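Local coordinates for protein aspergillopepsin-2 heavy chain (Aspergillus niger var. macrosporus, PDB 1Y43) that supplies the heavy chain of an acid endopeptidase of the G1 family that hydrolyses peptide bonds in proteins, probably by glutamic-type catalysis, at residues B[3-12]-B[23-32]; B[103-111]-B[124-134]. All coordinates share one frame; numbering follows the deposited sequence.

Interaction 1 (B[3-12]-B[23-32]). With SO4 (sulfate ion), chain D.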
loop_
_atom_site.group_PDB
_atom_site.type_symbol
_atom_site.label_atom_id
_atom_site.label_comp_id
_atom_site.label_asym_id
_atom_site.label_seq_id
_atom_site.Cartn_x
_atom_site.Cartn_y
_atom_site.Cartn_z
ATOM N N GLU B 3 3.764 20.550 13.486
ATOM C CA GLU B 3 4.345 19.251 13.021
ATOM C C GLU B 3 3.364 18.550 12.082
ATOM O O GLU B 3 2.156 18.653 12.262
ATOM C CB GLU B 3 4.653 18.360 14.226
ATOM C CG GLU B 3 5.442 17.107 13.896
ATOM C CD GLU B 3 5.888 16.370 15.144
ATOM O OE1 GLU B 3 6.288 17.030 16.134
ATOM O OE2 GLU B 3 5.846 15.123 15.141
ATOM N N GLU B 4 3.881 17.858 11.077
ATOM C CA GLU B 4 3.020 17.158 10.129
ATOM C C GLU B 4 3.131 15.655 10.315
ATOM O O GLU B 4 4.227 15.119 10.451
ATOM C CB GLU B 4 3.381 17.517 8.688
ATOM C CG GLU B 4 2.429 16.911 7.683
ATOM C CD GLU B 4 2.599 17.457 6.283
ATOM O OE1 GLU B 4 3.427 18.376 6.053
ATOM O OE2 GLU B 4 1.886 16.956 5.397
ATOM N N TYR B 5 1.988 14.987 10.306
ATOM C CA TYR B 5 1.923 13.546 10.481
ATOM C C TYR B 5 1.328 12.928 9.236
ATOM O O TYR B 5 0.336 13.437 8.729
ATOM C CB TYR B 5 0.996 13.223 11.645
ATOM C CG TYR B 5 1.431 13.833 12.933
ATOM C CD1 TYR B 5 1.102 15.147 13.247
ATOM C CD2 TYR B 5 2.189 13.102 13.836
ATOM C CE1 TYR B 5 1.521 15.720 14.436
ATOM C CE2 TYR B 5 2.617 13.659 15.030
ATOM C CZ TYR B 5 2.281 14.967 15.324
ATOM O OH TYR B 5 2.732 15.514 16.507
ATOM N N CYS B 6 1.894 11.818 8.773
ATOM C CA CYS B 6 1.368 11.151 7.578
ATOM C C CYS B 6 1.385 9.638 7.732
ATOM O O CYS B 6 2.004 9.087 8.647
ATOM C CB CYS B 6 2.226 11.474 6.344
ATOM S SG CYS B 6 2.444 13.225 5.893
ATOM N N ALA B 7 0.744 8.977 6.772
ATOM C CA ALA B 7 0.703 7.523 6.682
ATOM C C ALA B 7 0.338 7.236 5.225
ATOM O O ALA B 7 -0.087 8.137 4.510
ATOM C CB ALA B 7 -0.349 6.954 7.630
ATOM N N SER B 8 0.578 6.020 4.763
ATOM C CA SER B 8 0.225 5.662 3.397
ATOM C C SER B 8 -0.414 4.266 3.403
ATOM O O SER B 8 -0.160 3.459 4.309
ATOM C CB SER B 8 1.474 5.661 2.507
ATOM O OG SER B 8 2.338 4.589 2.860
ATOM N N ALA B 9 -1.239 3.991 2.407
ATOM C CA ALA B 9 -1.861 2.681 2.269
ATOM C C ALA B 9 -1.636 2.320 0.809
ATOM O O ALA B 9 -1.898 3.132 -0.088
ATOM C CB ALA B 9 -3.352 2.751 2.562
ATOM N N TRP B 10 -1.167 1.106 0.565
ATOM C CA TRP B 10 -0.899 0.674 -0.795
ATOM C C TRP B 10 -0.948 -0.842 -0.959
ATOM O O TRP B 10 -0.999 -1.578 0.022
ATOM C CB TRP B 10 0.492 1.188 -1.221
ATOM C CG TRP B 10 1.609 0.867 -0.268
ATOM C CD1 TRP B 10 2.043 1.635 0.783
ATOM C CD2 TRP B 10 2.483 -0.270 -0.318
ATOM N NE1 TRP B 10 3.134 1.052 1.374
ATOM C CE2 TRP B 10 3.426 -0.118 0.719
ATOM C CE3 TRP B 10 2.561 -1.399 -1.146
ATOM C CZ2 TRP B 10 4.444 -1.053 0.952
ATOM C CZ3 TRP B 10 3.579 -2.331 -0.910
ATOM C CH2 TRP B 10 4.503 -2.149 0.129
ATOM N N VAL B 11 -1.011 -1.291 -2.213
ATOM C CA VAL B 11 -0.934 -2.715 -2.517
ATOM C C VAL B 11 0.301 -2.843 -3.401
ATOM O O VAL B 11 0.687 -1.890 -4.114
ATOM C CB VAL B 11 -2.180 -3.278 -3.270
ATOM C CG1 VAL B 11 -3.399 -3.180 -2.395
ATOM C CG2 VAL B 11 -2.374 -2.581 -4.612
ATOM N N GLY B 12 0.944 -3.991 -3.339
ATOM C CA GLY B 12 2.129 -4.161 -4.145
ATOM C C GLY B 12 2.617 -5.581 -4.282
ATOM O O GLY B 12 2.076 -6.511 -3.672
ATOM N N LEU B 23 6.654 -3.159 -7.030
ATOM C CA LEU B 23 5.685 -2.517 -7.911
ATOM C C LEU B 23 4.546 -2.186 -6.932
ATOM O O LEU B 23 3.905 -3.097 -6.380
ATOM C CB LEU B 23 5.205 -3.478 -9.009
ATOM C CG LEU B 23 3.934 -3.081 -9.773
ATOM C CD1 LEU B 23 4.042 -1.676 -10.375
ATOM C CD2 LEU B 23 3.658 -4.104 -10.854
ATOM N N GLN B 24 4.273 -0.896 -6.732
ATOM C CA GLN B 24 3.263 -0.505 -5.752
ATOM C C GLN B 24 2.532 0.767 -6.137
ATOM O O GLN B 24 3.012 1.566 -6.943
ATOM C CB GLN B 24 3.945 -0.276 -4.403
ATOM C CG GLN B 24 5.143 0.657 -4.523
ATOM C CD GLN B 24 5.950 0.809 -3.241
ATOM O OE1 GLN B 24 5.505 0.485 -2.138
ATOM N NE2 GLN B 24 7.126 1.357 -3.421
ATOM N N THR B 25 1.330 0.916 -5.600
ATOM C CA THR B 25 0.522 2.094 -5.870
ATOM C C THR B 25 -0.375 2.307 -4.664
ATOM O O THR B 25 -0.819 1.341 -4.022
ATOM C CB THR B 25 -0.291 1.963 -7.176
ATOM O OG1 THR B 25 -0.743 3.263 -7.582
ATOM C CG2 THR B 25 -1.518 1.052 -6.991
ATOM N N GLY B 26 -0.613 3.567 -4.321
ATOM C CA GLY B 26 -1.442 3.843 -3.170
ATOM C C GLY B 26 -1.751 5.304 -2.956
ATOM O O GLY B 26 -1.621 6.130 -3.859
ATOM N N VAL B 27 -2.109 5.616 -1.716
ATOM C CA VAL B 27 -2.508 6.957 -1.334
ATOM C C VAL B 27 -1.836 7.376 -0.037
ATOM O O VAL B 27 -1.645 6.547 0.857
ATOM C CB VAL B 27 -4.039 6.976 -1.088
ATOM C CG1 VAL B 27 -4.473 8.313 -0.522
ATOM C CG2 VAL B 27 -4.790 6.666 -2.385
ATOM N N ASP B 28 -1.411 8.638 0.029
ATOM C CA ASP B 28 -0.810 9.207 1.239
ATOM C C ASP B 28 -1.867 10.072 1.907
ATOM O O ASP B 28 -2.686 10.692 1.220
ATOM C CB ASP B 28 0.355 10.150 0.907
ATOM C CG ASP B 28 1.645 9.425 0.576
ATOM O OD1 ASP B 28 1.723 8.204 0.711
ATOM O OD2 ASP B 28 2.609 10.103 0.189
ATOM N N PHE B 29 -1.906 10.060 3.231
ATOM C CA PHE B 29 -2.833 10.929 3.964
ATOM C C PHE B 29 -2.013 11.664 5.003
ATOM O O PHE B 29 -1.301 11.035 5.780
ATOM C CB PHE B 29 -3.997 10.194 4.666
ATOM C CG PHE B 29 -3.896 8.702 4.658
ATOM C CD1 PHE B 29 -4.384 7.972 3.580
ATOM C CD2 PHE B 29 -3.363 8.022 5.755
ATOM C CE1 PHE B 29 -4.346 6.578 3.586
ATOM C CE2 PHE B 29 -3.315 6.627 5.782
ATOM C CZ PHE B 29 -3.809 5.905 4.694
ATOM N N CYS B 30 -2.058 12.989 4.963
ATOM C CA CYS B 30 -1.311 13.807 5.906
ATOM C C CYS B 30 -2.170 14.803 6.655
ATOM O O CYS B 30 -3.166 15.300 6.129
ATOM C CB CYS B 30 -0.199 14.559 5.199
ATOM S SG CYS B 30 1.074 13.520 4.429
ATOM N N TYR B 31 -1.745 15.099 7.879
ATOM C CA TYR B 31 -2.415 16.031 8.756
ATOM C C TYR B 31 -1.412 17.057 9.275
ATOM O O TYR B 31 -0.300 16.703 9.681
ATOM C CB TYR B 31 -3.002 15.300 9.964
ATOM C CG TYR B 31 -3.494 16.274 11.005
ATOM C CD1 TYR B 31 -4.681 16.970 10.811
ATOM C CD2 TYR B 31 -2.719 16.592 12.123
ATOM C CE1 TYR B 31 -5.087 17.962 11.694
ATOM C CE2 TYR B 31 -3.122 17.596 13.021
ATOM C CZ TYR B 31 -4.306 18.271 12.791
ATOM O OH TYR B 31 -4.731 19.274 13.638
ATOM N N GLU B 32 -1.835 18.314 9.314
ATOM C CA GLU B 32 -1.000 19.375 9.834
ATOM C C GLU B 32 -1.874 20.559 10.220
ATOM O O GLU B 32 -2.603 21.081 9.392
ATOM C CB GLU B 32 0.022 19.815 8.787
ATOM C CG GLU B 32 1.061 20.752 9.341
ATOM C CD GLU B 32 1.432 21.846 8.369
ATOM O OE1 GLU B 32 1.835 21.517 7.228
ATOM O OE2 GLU B 32 1.330 23.037 8.753
HETATM S S SO4 D . -1.541 19.197 16.347
HETATM O O1 SO4 D . -2.792 19.509 15.554
HETATM O O2 SO4 D . -0.626 20.399 16.365
HETATM O O3 SO4 D . -1.939 18.830 17.753
HETATM O O4 SO4 D . -0.803 18.054 15.696
#
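Tyr5 O is approached by two groups of the neighbouring strand: Tyr31 N donates a 2.8 Å hydrogen bond to it, and the CA-H of Cys30 makes a weaker contact. Tyr5 N returns a bond to Tyr31 O, and the pattern recurs at Ala7–Phe29, Ala9–Val27 and Val11–Thr25. Between the first two, a disulfide from Cys6 SG to Cys30 SG (2.0 Å) cross-links a non-hydrogen-bonded pair. Side chains alternate between the two faces of this antiparallel beta hairpin, and the register sets which of them meet. Strand 4-13 is also flanked by strand 104-114 and, near Cys6, by the parallel strand 117-121, and strand 22-32 by 35-45. On the face bearing Ala7 and Ala9, the Phe29 ring leans across the hairpin: a nearly eclipsed chi1 of 8° brings Phe29 CE2 to 3.5 Å from Ala7 CB, while Ala9 CB meets the ring at its edge. The opposite face carries Trp10, with Gln24 OE1 3.3 Å above the centre of its six-membered ring and the amide nearly perpendicular, at 82°. Trp10 NE1 is held by Glu110 OE1. Gly26 pairs with Trp10, whose CB packs directly against the glycine backbone, 3.1 Å from Thr25 O. At the open end, away from the strand connection, Tyr31 OH, also bonded by Gly34 N, donates to O1 of a sulfate probably from the crystallisation liquor (2.7 Å), O1 lying at the ring edge, in plane.

Interaction 2 (B[103-111]-B[124-134])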
loop_
_atom_site.group_PDB
_atom_site.type_symbol
_atom_site.label_atom_id
_atom_site.label_comp_id
_atom_site.label_asym_id
_atom_site.label_seq_id
_atom_site.Cartn_x
_atom_site.Cartn_y
_atom_site.Cartn_z
ATOM N N THR B 103 7.370 -12.929 -5.717
ATOM C CA THR B 103 7.259 -13.788 -4.546
ATOM C C THR B 103 6.470 -13.195 -3.386
ATOM O O THR B 103 6.165 -13.903 -2.434
ATOM C CB THR B 103 8.649 -14.266 -4.048
ATOM O OG1 THR B 103 9.472 -13.132 -3.774
ATOM C CG2 THR B 103 9.325 -15.141 -5.112
ATOM N N ASN B 104 6.176 -11.896 -3.430
ATOM C CA ASN B 104 5.375 -11.288 -2.354
ATOM C C ASN B 104 4.203 -10.488 -2.941
ATOM O O ASN B 104 4.346 -9.857 -3.991
ATOM C CB ASN B 104 6.178 -10.280 -1.533
ATOM C CG ASN B 104 7.524 -10.786 -1.086
ATOM O OD1 ASN B 104 8.464 -10.010 -0.971
ATOM N ND2 ASN B 104 7.610 -12.080 -0.777
ATOM N N ALA B 105 3.048 -10.569 -2.291
ATOM C CA ALA B 105 1.850 -9.809 -2.670
ATOM C C ALA B 105 1.446 -9.226 -1.321
ATOM O O ALA B 105 1.358 -9.961 -0.340
ATOM C CB ALA B 105 0.745 -10.731 -3.206
ATOM N N GLU B 106 1.202 -7.925 -1.246
ATOM C CA GLU B 106 0.882 -7.320 0.052
ATOM C C GLU B 106 -0.097 -6.157 0.036
ATOM O O GLU B 106 -0.296 -5.522 -0.996
ATOM C CB GLU B 106 2.190 -6.892 0.750
ATOM C CG GLU B 106 2.998 -5.815 0.016
ATOM C CD GLU B 106 4.119 -6.353 -0.877
ATOM O OE1 GLU B 106 4.472 -7.543 -0.797
ATOM O OE2 GLU B 106 4.638 -5.561 -1.689
ATOM N N TRP B 107 -0.722 -5.937 1.204
ATOM C CA TRP B 107 -1.689 -4.871 1.476
ATOM C C TRP B 107 -1.056 -4.212 2.696
ATOM O O TRP B 107 -1.045 -4.796 3.787
ATOM C CB TRP B 107 -3.057 -5.472 1.822
ATOM C CG TRP B 107 -3.640 -6.288 0.697
ATOM C CD1 TRP B 107 -4.452 -5.841 -0.303
ATOM C CD2 TRP B 107 -3.411 -7.687 0.450
ATOM N NE1 TRP B 107 -4.737 -6.887 -1.164
ATOM C CE2 TRP B 107 -4.123 -8.017 -0.728
ATOM C CE3 TRP B 107 -2.677 -8.682 1.111
ATOM C CZ2 TRP B 107 -4.110 -9.320 -1.264
ATOM C CZ3 TRP B 107 -2.667 -9.972 0.574
ATOM C CH2 TRP B 107 -3.382 -10.275 -0.602
ATOM N N ILE B 108 -0.562 -2.985 2.523
ATOM C CA ILE B 108 0.206 -2.324 3.576
ATOM C C ILE B 108 -0.147 -0.874 3.919
ATOM O O ILE B 108 -0.589 -0.118 3.061
ATOM C CB ILE B 108 1.720 -2.313 3.129
ATOM C CG1 ILE B 108 2.241 -3.742 2.889
ATOM C CG2 ILE B 108 2.606 -1.563 4.121
ATOM C CD1 ILE B 108 2.385 -4.588 4.151
ATOM N N VAL B 109 -0.020 -0.549 5.213
ATOM C CA VAL B 109 -0.151 0.814 5.712
ATOM C C VAL B 109 1.293 1.071 6.190
ATOM O O VAL B 109 1.841 0.333 7.020
ATOM C CB VAL B 109 -1.166 0.957 6.865
ATOM C CG1 VAL B 109 -1.082 2.355 7.452
ATOM C CG2 VAL B 109 -2.581 0.719 6.349
ATOM N N GLU B 110 1.916 2.101 5.642
ATOM C CA GLU B 110 3.311 2.380 5.938
ATOM C C GLU B 110 3.643 3.740 6.521
ATOM O O GLU B 110 2.950 4.735 6.270
ATOM C CB GLU B 110 4.115 2.199 4.644
ATOM C CG GLU B 110 5.583 2.601 4.735
ATOM C CD GLU B 110 6.357 2.397 3.437
ATOM O OE1 GLU B 110 5.809 1.861 2.457
ATOM O OE2 GLU B 110 7.537 2.777 3.406
ATOM N N ASP B 111 4.704 3.756 7.326
ATOM C CA ASP B 111 5.237 4.995 7.867
ATOM C C ASP B 111 6.438 5.179 6.923
ATOM O O ASP B 111 7.466 4.517 7.073
ATOM C CB ASP B 111 5.705 4.810 9.318
ATOM C CG ASP B 111 6.211 6.113 9.934
ATOM O OD1 ASP B 111 6.219 7.144 9.226
ATOM O OD2 ASP B 111 6.600 6.118 11.114
ATOM N N PHE B 124 -4.581 7.389 11.902
ATOM C CA PHE B 124 -5.566 7.245 10.829
ATOM C C PHE B 124 -6.813 6.473 11.265
ATOM O O PHE B 124 -7.648 6.133 10.426
ATOM C CB PHE B 124 -4.916 6.526 9.631
ATOM C CG PHE B 124 -4.195 5.257 10.015
ATOM C CD1 PHE B 124 -4.881 4.055 10.143
ATOM C CD2 PHE B 124 -2.831 5.272 10.295
ATOM C CE1 PHE B 124 -4.222 2.897 10.556
ATOM C CE2 PHE B 124 -2.173 4.117 10.707
ATOM C CZ PHE B 124 -2.867 2.933 10.834
ATOM N N GLY B 125 -6.913 6.157 12.558
ATOM C CA GLY B 125 -8.046 5.403 13.054
ATOM C C GLY B 125 -7.870 3.956 12.658
ATOM O O GLY B 125 -7.161 3.203 13.319
ATOM N N SER B 126 -8.447 3.587 11.527
ATOM C CA SER B 126 -8.343 2.224 11.033
ATOM C C SER B 126 -8.464 2.255 9.515
ATOM O O SER B 126 -9.062 3.185 8.957
ATOM C CB SER B 126 -9.469 1.380 11.639
ATOM O OG SER B 126 -9.193 0.016 11.508
ATOM N N VAL B 127 -7.806 1.313 8.849
ATOM C CA VAL B 127 -7.888 1.184 7.397
ATOM C C VAL B 127 -8.219 -0.277 7.135
ATOM O O VAL B 127 -7.566 -1.174 7.674
ATOM C CB VAL B 127 -6.550 1.525 6.675
ATOM C CG1 VAL B 127 -6.624 1.122 5.210
ATOM C CG2 VAL B 127 -6.250 3.017 6.777
ATOM N N THR B 128 -9.271 -0.520 6.366
ATOM C CA THR B 128 -9.634 -1.885 6.022
ATOM C C THR B 128 -9.619 -2.059 4.510
ATOM O O THR B 128 -10.246 -1.285 3.782
ATOM C CB THR B 128 -11.052 -2.285 6.526
ATOM O OG1 THR B 128 -11.097 -2.229 7.956
ATOM C CG2 THR B 128 -11.392 -3.706 6.080
ATOM N N PHE B 129 -8.824 -3.012 4.048
ATOM C CA PHE B 129 -8.770 -3.350 2.634
ATOM C C PHE B 129 -9.802 -4.466 2.455
ATOM O O PHE B 129 -9.726 -5.488 3.144
ATOM C CB PHE B 129 -7.411 -3.939 2.265
ATOM C CG PHE B 129 -6.269 -2.956 2.300
ATOM C CD1 PHE B 129 -5.507 -2.784 3.457
ATOM C CD2 PHE B 129 -5.904 -2.269 1.151
ATOM C CE1 PHE B 129 -4.377 -1.939 3.456
ATOM C CE2 PHE B 129 -4.779 -1.427 1.146
ATOM C CZ PHE B 129 -4.023 -1.267 2.294
ATOM N N THR B 130 -10.793 -4.260 1.605
ATOM C CA THR B 130 -11.776 -5.297 1.335
ATOM C C THR B 130 -11.493 -5.769 -0.080
ATOM O O THR B 130 -10.754 -5.122 -0.830
ATOM C CB THR B 130 -13.218 -4.783 1.425
ATOM O OG1 THR B 130 -13.404 -3.685 0.520
ATOM C CG2 THR B 130 -13.536 -4.352 2.857
ATOM N N ASN B 131 -12.098 -6.894 -0.452
ATOM C CA ASN B 131 -11.889 -7.481 -1.775
ATOM C C ASN B 131 -10.368 -7.577 -2.007
ATOM O O ASN B 131 -9.851 -7.229 -3.078
ATOM C CB ASN B 131 -12.581 -6.634 -2.851
ATOM C CG ASN B 131 -14.099 -6.656 -2.727
ATOM O OD1 ASN B 131 -14.720 -7.715 -2.726
ATOM N ND2 ASN B 131 -14.698 -5.489 -2.601
ATOM N N ALA B 132 -9.667 -7.995 -0.956
ATOM C CA ALA B 132 -8.216 -8.152 -0.955
ATOM C C ALA B 132 -7.878 -9.472 -1.624
ATOM O O ALA B 132 -8.031 -10.538 -1.020
ATOM C CB ALA B 132 -7.701 -8.125 0.469
ATOM N N GLU B 133 -7.417 -9.393 -2.867
ATOM C CA GLU B 133 -7.111 -10.578 -3.658
ATOM C C GLU B 133 -5.807 -10.465 -4.429
ATOM O O GLU B 133 -5.467 -9.390 -4.938
ATOM C CB GLU B 133 -8.247 -10.815 -4.670
ATOM C CG GLU B 133 -9.615 -11.060 -4.030
ATOM C CD GLU B 133 -10.748 -11.205 -5.034
ATOM O OE1 GLU B 133 -10.494 -11.186 -6.257
ATOM O OE2 GLU B 133 -11.914 -11.358 -4.598
ATOM N N ALA B 134 -5.086 -11.581 -4.503
ATOM C CA ALA B 134 -3.833 -11.672 -5.257
ATOM C C ALA B 134 -4.019 -12.795 -6.278
ATOM O O ALA B 134 -4.712 -13.774 -5.997
ATOM C CB ALA B 134 -2.666 -12.001 -4.320
#
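Trp107 and Phe129 meet edge to face, the five-membered ring of the indole directed at the phenyl face, with centroids 5.5 Å apart and planes at 64°. The pair lies in the interior of a beta-sandwich: strands 104-110 and 126-130 belong to different sheets and run nearly antiparallel, their axes approaching to 8.7 Å with no hydrogen bond between them. Trp107 CB also sits over the middle of the phenyl ring, 4.0 Å from its centroid, so Phe129 supports both stem and ring of the tryptophan. Close to the Phe129 ring plane, Ile108 O stands 3.7 Å from Phe129 CZ. With CG anti to the carbonyl carbon (chi1 -62°), the indole extends past Phe129 to the residues just after the corner at Asn131. There Ala132 CB covers one face, 3.9 Å from the centroid of the five-membered ring, and Ala134 CB touches both Trp107 CH2 and, at 3.8 Å, Ala105 CB. Toward the other end Val109 spreads its two branches: CG1 packs off-centre on the Phe124 ring, and CG2 lies 4.1 Å from Val127 CB. In the next shell, Val170 of strand 168-172 touches Val109 and Phe124, and Val11 lies against Trp107. A strand of the second protein chain forms an antiparallel ladder with residues of both segments, 104-110 as well as Thr130, Glu133 and Ala134, and its backbone is hydrogen-bonded by Trp107 NE1.

Interactions 1 and 2 follow one another along the chain, the hairpin of 3-12 and 23-32 closing before 103-111 begins, and their centres lie about 12 Å apart. They are joined through a shared sheet, in which strands 4-13 and 104-114 are antiparallel neighbours. Probable backbone hydrogen bonds link Trp10 N to Ile108 O and Ser8 O to Glu110 N. Interaction 1 thus runs within one sheet, by ladder and disulfide, whereas interaction 2 passes from that sheet to the one containing strand 126-136, mainly by side-chain packing, with no hydrogen bond between the two segments. A strand of the second protein chain pairs with both segments of interaction 2, so the sheet runs on across the chain interface.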